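Local atomic coordinates of probable thiosulfate sulfurtransferase (Thermus thermophilus, PDB entry 2EG4), a protein that probably acts as a thiosulfate sulfurtransferase of the rhodanese family, built from two rhodanese-like domains and carrying a bound zinc ion. Residues Leu66-Glu69 with Gly70-Arg74; Lys116-Arg119 with Asp120-Leu123; Val137-Pro140 with Glu141-Gln144. All blocks are in the same frame, centred on the assembly; numbering follows the deposited sequence.

Interaction 1. Residues Leu66-Glu69 with Gly70-Arg74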
loop_
_atom_site.group_PDB
_atom_site.type_symbol
_atom_site.label_atom_id
_atom_site.label_comp_id
_atom_site.label_asym_id
_atom_site.label_seq_id
_atom_site.Cartn_x
_atom_site.Cartn_y
_atom_site.Cartn_z
ATOM N N LEU A 66 6.856 5.499 8.728
ATOM C CA LEU A 66 7.612 4.722 7.746
ATOM C C LEU A 66 8.378 5.671 6.826
ATOM O O LEU A 66 7.834 6.683 6.380
ATOM C CB LEU A 66 6.689 3.843 6.898
ATOM C CG LEU A 66 5.863 2.784 7.652
ATOM C CD1 LEU A 66 4.477 3.361 7.995
ATOM C CD2 LEU A 66 5.713 1.529 6.779
ATOM N N TYR A 67 9.631 5.348 6.519
ATOM C CA TYR A 67 10.386 6.233 5.649
ATOM C C TYR A 67 11.129 5.483 4.538
ATOM O O TYR A 67 11.466 4.309 4.675
ATOM C CB TYR A 67 11.375 7.090 6.476
ATOM C CG TYR A 67 12.527 6.326 7.106
ATOM C CD1 TYR A 67 13.720 6.100 6.403
ATOM C CD2 TYR A 67 12.431 5.837 8.412
ATOM C CE1 TYR A 67 14.788 5.400 6.989
ATOM C CE2 TYR A 67 13.497 5.144 9.016
ATOM C CZ TYR A 67 14.668 4.928 8.296
ATOM O OH TYR A 67 15.714 4.251 8.887
ATOM N N ASP A 68 11.361 6.181 3.432
ATOM C CA ASP A 68 12.055 5.633 2.273
ATOM C C ASP A 68 12.537 6.868 1.501
ATOM O O ASP A 68 12.226 8.013 1.863
ATOM C CB ASP A 68 11.088 4.784 1.430
ATOM C CG ASP A 68 11.799 3.790 0.521
ATOM O OD1 ASP A 68 12.962 4.028 0.121
ATOM O OD2 ASP A 68 11.159 2.763 0.192
ATOM N N GLU A 69 13.335 6.638 0.476
ATOM C CA GLU A 69 13.863 7.732 -0.322
ATOM C C GLU A 69 12.826 8.046 -1.397
ATOM O O GLU A 69 12.813 7.441 -2.479
ATOM C CB GLU A 69 15.199 7.309 -0.923
ATOM C CG GLU A 69 15.923 8.439 -1.683
ATOM C CD GLU A 69 15.985 9.702 -0.849
ATOM O OE1 GLU A 69 16.417 9.619 0.321
ATOM O OE2 GLU A 69 15.591 10.781 -1.353
ATOM N N GLY A 70 11.954 8.985 -1.069
ATOM C CA GLY A 70 10.888 9.358 -1.983
ATOM C C GLY A 70 9.635 8.544 -1.718
ATOM O O GLY A 70 9.632 7.606 -0.904
ATOM N N LEU A 71 8.561 8.892 -2.421
ATOM C CA LEU A 71 7.282 8.205 -2.255
ATOM C C LEU A 71 7.266 6.955 -3.121
ATOM O O LEU A 71 6.645 6.924 -4.183
ATOM C CB LEU A 71 6.146 9.143 -2.667
ATOM C CG LEU A 71 4.723 8.672 -2.351
ATOM C CD1 LEU A 71 4.434 8.667 -0.860
ATOM C CD2 LEU A 71 3.754 9.636 -3.069
ATOM N N THR A 72 7.917 5.908 -2.630
ATOM C CA THR A 72 8.053 4.658 -3.359
ATOM C C THR A 72 6.867 3.710 -3.207
ATOM O O THR A 72 6.084 3.806 -2.251
ATOM C CB THR A 72 9.307 3.930 -2.899
ATOM O OG1 THR A 72 9.099 3.502 -1.551
ATOM C CG2 THR A 72 10.519 4.863 -2.928
ATOM N N SER A 73 6.730 2.789 -4.160
ATOM C CA SER A 73 5.632 1.847 -4.084
ATOM C C SER A 73 5.913 0.887 -2.919
ATOM O O SER A 73 4.979 0.451 -2.260
ATOM C CB SER A 73 5.463 1.082 -5.408
ATOM O OG SER A 73 6.548 0.220 -5.644
ATOM N N ARG A 74 7.184 0.595 -2.643
ATOM C CA ARG A 74 7.468 -0.302 -1.511
ATOM C C ARG A 74 7.103 0.394 -0.191
ATOM O O ARG A 74 6.569 -0.237 0.708
ATOM C CB ARG A 74 8.929 -0.788 -1.506
ATOM C CG ARG A 74 9.946 0.273 -1.228
ATOM C CD ARG A 74 11.369 -0.199 -1.572
ATOM N NE ARG A 74 12.253 0.953 -1.523
ATOM C CZ ARG A 74 13.302 1.163 -2.308
ATOM N NH1 ARG A 74 13.633 0.289 -3.256
ATOM N NH2 ARG A 74 14.040 2.253 -2.122
#
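The carboxylate of D68 gathers R74, T72 and the backbone of E69 where strand 64-67 gives way to the turn ahead of helix 73-84. Followed outward, D68 starts with CB pointing into the turn, 3.9 Å from the carbonyl O of G70. CG lies anti to the backbone N (chi1 -159°), which carries the two oxygens within the curve of residues 69-74. OD1 has two donors. On its syn side it accepts from NH2 of R74 at 3.1 Å, an almost straight bond (169°), while on its anti side the backbone N of E69 approaches to 2.7 Å. OD2 is gripped still more: NE of R74 reaches its syn lone pair at 2.7 Å, OG1 of T72 donates from above the carboxylate plane at 2.8 Å, and OG1 of T12, just past the end of the neighbouring strand 8-11, is a further hydrogen-bond partner. R74 thus makes a side-on salt bridge, one nitrogen to each oxygen; with the carboxylate and guanidinium planes only 15° apart the two groups meet edge to edge, and the paired bonds fix the rotation of the carboxylate. Such a concentration of donors would be expected to keep D68 ionised although it is buried.

T72 serves both ends of the turn. OG1 donates to D68 and, as N-cap, also meets the backbone N of L75, whereas CG2 rests 3.5 Å from the carbonyl O of E69. G70 lets the chain bend here, because at its backbone angles a CB would collide with that same oxygen. The whole arrangement is a capped strand-to-helix turn in the beta-alpha-beta unit of strand 64-67, helix 73-84 and strand 89-92, by the matching strand order of the two sheets probably the counterpart of the loop that follows strand 186-190, which contains the zinc ligand H192.

Interaction 2. Residues Lys116-Arg119 with Asp120-Leu123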
loop_
_atom_site.group_PDB
_atom_site.type_symbol
_atom_site.label_atom_id
_atom_site.label_comp_id
_atom_site.label_asym_id
_atom_site.label_seq_id
_atom_site.Cartn_x
_atom_site.Cartn_y
_atom_site.Cartn_z
ATOM N N LYS A 116 -6.043 -5.289 14.101
ATOM C CA LYS A 116 -7.495 -5.228 13.945
ATOM C C LYS A 116 -7.690 -4.673 12.539
ATOM O O LYS A 116 -7.412 -3.492 12.286
ATOM C CB LYS A 116 -8.116 -4.278 14.971
ATOM C CG LYS A 116 -9.630 -4.211 14.910
ATOM C CD LYS A 116 -10.240 -5.541 15.298
ATOM C CE LYS A 116 -11.753 -5.466 15.355
ATOM N NZ LYS A 116 -12.341 -6.703 15.947
ATOM N N LEU A 117 -8.161 -5.504 11.614
ATOM C CA LEU A 117 -8.327 -5.053 10.234
ATOM C C LEU A 117 -9.190 -3.839 10.000
ATOM O O LEU A 117 -10.329 -3.758 10.459
ATOM C CB LEU A 117 -8.881 -6.160 9.338
ATOM C CG LEU A 117 -7.989 -7.295 8.845
ATOM C CD1 LEU A 117 -8.696 -7.962 7.661
ATOM C CD2 LEU A 117 -6.622 -6.783 8.407
ATOM N N ARG A 118 -8.649 -2.908 9.232
ATOM C CA ARG A 118 -9.379 -1.708 8.875
ATOM C C ARG A 118 -10.015 -2.029 7.522
ATOM O O ARG A 118 -9.512 -1.612 6.486
ATOM C CB ARG A 118 -8.402 -0.538 8.760
ATOM C CG ARG A 118 -8.964 0.769 9.263
ATOM C CD ARG A 118 -7.925 1.877 9.241
ATOM N NE ARG A 118 -6.822 1.642 10.165
ATOM C CZ ARG A 118 -6.226 2.605 10.861
ATOM N NH1 ARG A 118 -6.636 3.861 10.734
ATOM N NH2 ARG A 118 -5.230 2.316 11.688
ATOM N N ARG A 119 -11.118 -2.786 7.525
ATOM C CA ARG A 119 -11.766 -3.172 6.276
ATOM C C ARG A 119 -12.106 -1.981 5.406
ATOM O O ARG A 119 -12.171 -2.100 4.185
ATOM C CB ARG A 119 -13.051 -3.983 6.532
ATOM C CG ARG A 119 -12.827 -5.461 6.826
ATOM C CD ARG A 119 -12.219 -6.198 5.630
ATOM N NE ARG A 119 -13.117 -6.260 4.473
ATOM C CZ ARG A 119 -14.215 -7.009 4.403
ATOM N NH1 ARG A 119 -14.571 -7.777 5.425
ATOM N NH2 ARG A 119 -14.964 -6.982 3.309
ATOM N N ASP A 120 -12.321 -0.830 6.037
ATOM C CA ASP A 120 -12.666 0.377 5.290
ATOM C C ASP A 120 -11.569 0.836 4.326
ATOM O O ASP A 120 -11.833 1.545 3.349
ATOM C CB ASP A 120 -13.052 1.524 6.252
ATOM C CG ASP A 120 -12.044 1.742 7.371
ATOM O OD1 ASP A 120 -11.871 0.824 8.207
ATOM O OD2 ASP A 120 -11.432 2.836 7.429
ATOM N N TRP A 121 -10.333 0.433 4.596
ATOM C CA TRP A 121 -9.210 0.806 3.733
ATOM C C TRP A 121 -9.091 -0.092 2.506
ATOM O O TRP A 121 -8.440 0.235 1.518
ATOM C CB TRP A 121 -7.905 0.653 4.514
ATOM C CG TRP A 121 -7.521 1.828 5.343
ATOM C CD1 TRP A 121 -8.359 2.732 5.931
ATOM C CD2 TRP A 121 -6.184 2.239 5.666
ATOM N NE1 TRP A 121 -7.620 3.692 6.600
ATOM C CE2 TRP A 121 -6.285 3.411 6.451
ATOM C CE3 TRP A 121 -4.911 1.726 5.366
ATOM C CZ2 TRP A 121 -5.156 4.087 6.942
ATOM C CZ3 TRP A 121 -3.790 2.387 5.848
ATOM C CH2 TRP A 121 -3.919 3.563 6.632
ATOM N N LEU A 122 -9.733 -1.241 2.590
ATOM C CA LEU A 122 -9.605 -2.261 1.574
ATOM C C LEU A 122 -10.780 -2.543 0.655
ATOM O O LEU A 122 -11.921 -2.288 0.999
ATOM C CB LEU A 122 -9.264 -3.561 2.312
ATOM C CG LEU A 122 -9.163 -4.909 1.611
ATOM C CD1 LEU A 122 -7.872 -4.963 0.826
ATOM C CD2 LEU A 122 -9.216 -6.034 2.660
ATOM N N LEU A 123 -10.454 -3.073 -0.514
ATOM C CA LEU A 123 -11.440 -3.594 -1.454
ATOM C C LEU A 123 -11.072 -5.072 -1.707
ATOM O O LEU A 123 -9.941 -5.388 -2.069
ATOM C CB LEU A 123 -11.377 -2.901 -2.813
ATOM C CG LEU A 123 -11.967 -1.508 -2.918
ATOM C CD1 LEU A 123 -11.752 -1.023 -4.345
ATOM C CD2 LEU A 123 -13.445 -1.529 -2.555
HETATM O O HOH W 1 -12.945 -4.498 2.613
#
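R118 and W121 lie side by side where an inverse gamma turn centred on R118 runs into a short 3-10 turn, in the connection that leads to helix 125-129. The gamma turn is closed by a weak bond from N of R119 to O of L117. R118 comes next: its CG sits 3.1 Å from OD1 of D120, and its CD lies over the indole of W121, 3.4 Å from the centroid of the five-membered ring, a CH-pi contact. A bend at chi3 (-65°) then tilts the guanidinium 45° from the ring plane, with CZ2 of W121 over one of its faces. The carbonyl O of R118 accepts from N of W121 at 2.9 Å. Backbone bonds from R118 to L84 and from W121 to N213 tie this turn to elements of both rhodanese-like halves.

R119 repeats the i to i+3 pattern, its O accepting from N of L122 at 3.0 Å. Its side chain, bent at chi2 and chi3, curls round toward the carbonyl of L122; NH2 forms a salt bridge with E127, and NE donates at 2.6 Å to a water that lies 2.9 Å from the carbonyl O of L122, an atom also bonded by R212.

Interaction 3. Residues Val137-Pro140 with Glu141-Gln144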
loop_
_atom_site.group_PDB
_atom_site.type_symbol
_atom_site.label_atom_id
_atom_site.label_comp_id
_atom_site.label_asym_id
_atom_site.label_seq_id
_atom_site.Cartn_x
_atom_site.Cartn_y
_atom_site.Cartn_z
ATOM N N VAL A 137 -4.358 2.193 -11.842
ATOM C CA VAL A 137 -3.223 3.103 -11.832
ATOM C C VAL A 137 -1.991 2.613 -12.557
ATOM O O VAL A 137 -0.908 3.194 -12.435
ATOM C CB VAL A 137 -2.872 3.553 -10.381
ATOM C CG1 VAL A 137 -4.117 4.159 -9.714
ATOM C CG2 VAL A 137 -2.349 2.379 -9.554
ATOM N N ARG A 138 -2.154 1.570 -13.356
ATOM C CA ARG A 138 -1.038 1.045 -14.133
ATOM C C ARG A 138 -0.818 1.903 -15.376
ATOM O O ARG A 138 -1.509 2.906 -15.590
ATOM C CB ARG A 138 -1.339 -0.390 -14.547
ATOM C CG ARG A 138 -1.513 -1.327 -13.344
ATOM C CD ARG A 138 -1.824 -2.733 -13.790
ATOM N NE ARG A 138 -3.083 -2.728 -14.528
ATOM C CZ ARG A 138 -3.488 -3.679 -15.362
ATOM N NH1 ARG A 138 -2.745 -4.755 -15.586
ATOM N NH2 ARG A 138 -4.632 -3.521 -16.004
ATOM N N SER A 139 0.148 1.520 -16.197
ATOM C CA SER A 139 0.426 2.286 -17.406
ATOM C C SER A 139 -0.661 2.020 -18.434
ATOM O O SER A 139 -1.390 1.034 -18.330
ATOM C CB SER A 139 1.773 1.862 -17.999
ATOM O OG SER A 139 1.735 0.504 -18.410
ATOM N N PRO A 140 -0.788 2.906 -19.441
ATOM C CA PRO A 140 -1.794 2.736 -20.493
ATOM C C PRO A 140 -1.630 1.393 -21.196
ATOM O O PRO A 140 -2.621 0.753 -21.568
ATOM C CB PRO A 140 -1.503 3.901 -21.438
ATOM C CG PRO A 140 -1.078 4.977 -20.490
ATOM C CD PRO A 140 -0.150 4.229 -19.539
ATOM N N GLU A 141 -0.380 0.968 -21.381
ATOM C CA GLU A 141 -0.099 -0.312 -22.046
ATOM C C GLU A 141 -0.619 -1.506 -21.242
ATOM O O GLU A 141 -1.054 -2.513 -21.809
ATOM C CB GLU A 141 1.411 -0.501 -22.264
ATOM C CG GLU A 141 2.058 0.415 -23.291
ATOM C CD GLU A 141 1.992 1.884 -22.909
ATOM O OE1 GLU A 141 2.102 2.200 -21.698
ATOM O OE2 GLU A 141 1.846 2.729 -23.827
ATOM N N GLU A 142 -0.531 -1.405 -19.919
ATOM C CA GLU A 142 -1.012 -2.477 -19.053
ATOM C C GLU A 142 -2.536 -2.433 -19.087
ATOM O O GLU A 142 -3.206 -3.465 -19.173
ATOM C CB GLU A 142 -0.506 -2.267 -17.612
ATOM C CG GLU A 142 0.997 -2.554 -17.418
ATOM C CD GLU A 142 1.533 -1.965 -16.123
ATOM O OE1 GLU A 142 1.826 -0.743 -16.081
ATOM O OE2 GLU A 142 1.644 -2.723 -15.137
ATOM N N PHE A 143 -3.069 -1.222 -19.016
ATOM C CA PHE A 143 -4.513 -1.000 -19.043
ATOM C C PHE A 143 -5.153 -1.572 -20.308
ATOM O O PHE A 143 -6.262 -2.116 -20.276
ATOM C CB PHE A 143 -4.786 0.499 -18.964
ATOM C CG PHE A 143 -6.240 0.857 -18.915
ATOM C CD1 PHE A 143 -6.987 0.644 -17.759
ATOM C CD2 PHE A 143 -6.860 1.436 -20.021
ATOM C CE1 PHE A 143 -8.319 1.006 -17.702
ATOM C CE2 PHE A 143 -8.203 1.804 -19.971
ATOM C CZ PHE A 143 -8.932 1.592 -18.816
ATOM N N GLN A 144 -4.456 -1.426 -21.429
ATOM C CA GLN A 144 -4.953 -1.915 -22.707
ATOM C C GLN A 144 -4.712 -3.404 -22.903
ATOM O O GLN A 144 -5.185 -3.998 -23.882
ATOM C CB GLN A 144 -4.293 -1.139 -23.844
ATOM C CG GLN A 144 -4.600 0.337 -23.854
ATOM C CD GLN A 144 -3.895 1.036 -24.994
ATOM O OE1 GLN A 144 -4.015 0.624 -26.147
ATOM N NE2 GLN A 144 -3.153 2.090 -24.684
HETATM O O HOH W 2 -2.352 -6.006 -18.572
#
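E142 reaches back from the first turn of helix 140-143 so that its carboxylate stands beside S139 and the aliphatic part of R138. Its CG is anti to the carbonyl carbon (chi1 -73°) and the chain beyond is extended, which brings OE1 to both polar groups of S139. The hydroxyl OG donates to the anti lone pair of OE1 at 2.6 Å; the backbone N of S139 comes from above the carboxylate plane at 2.8 Å. In return OG accepts a weak bond from N of E142.

R138 and E142 do not pair end to end. CB of R138 packs 3.5 Å from OE1, the bend at chi3 carries the guanidinium past the glutamate stem, and CB of E142 then lies over one face of that group, whose plane is 57° from the carboxylate. Each charge finds its mate elsewhere: R138 with D136, E142 with R196. A leucine in place of E142 would probably leave the backbone N of S139 without its acceptor and R196 without this partner.

Further along, O of S139 accepts from N of F143 at 2.9 Å, nearly along the carbonyl direction. Reciprocal side-chain bonds between N-cap S139 and E142 make a capping box, here following strand 134-136, with the side chain of R138 about 5 Å from that of the zinc ligand H192.

In the fold
All three contacts are local turns near the surface, each with a single buried residue among those that touch. Interactions 1 and 3 both follow a strand and cap the helix after it, one in each rhodanese-like range, with centres 22 Å apart. Their chemistry differs: in interaction 1 an aspartate forms a salt bridge within the turn, whereas in interaction 3 a glutamate serves the N-cap residue and the charges pair with residues beyond the segments. Interaction 2 starts no strand or long helix; it lies in the connection between the two sheets and relies on backbone bonds, a CH-pi contact and water. Only interaction 3 approaches the zinc site.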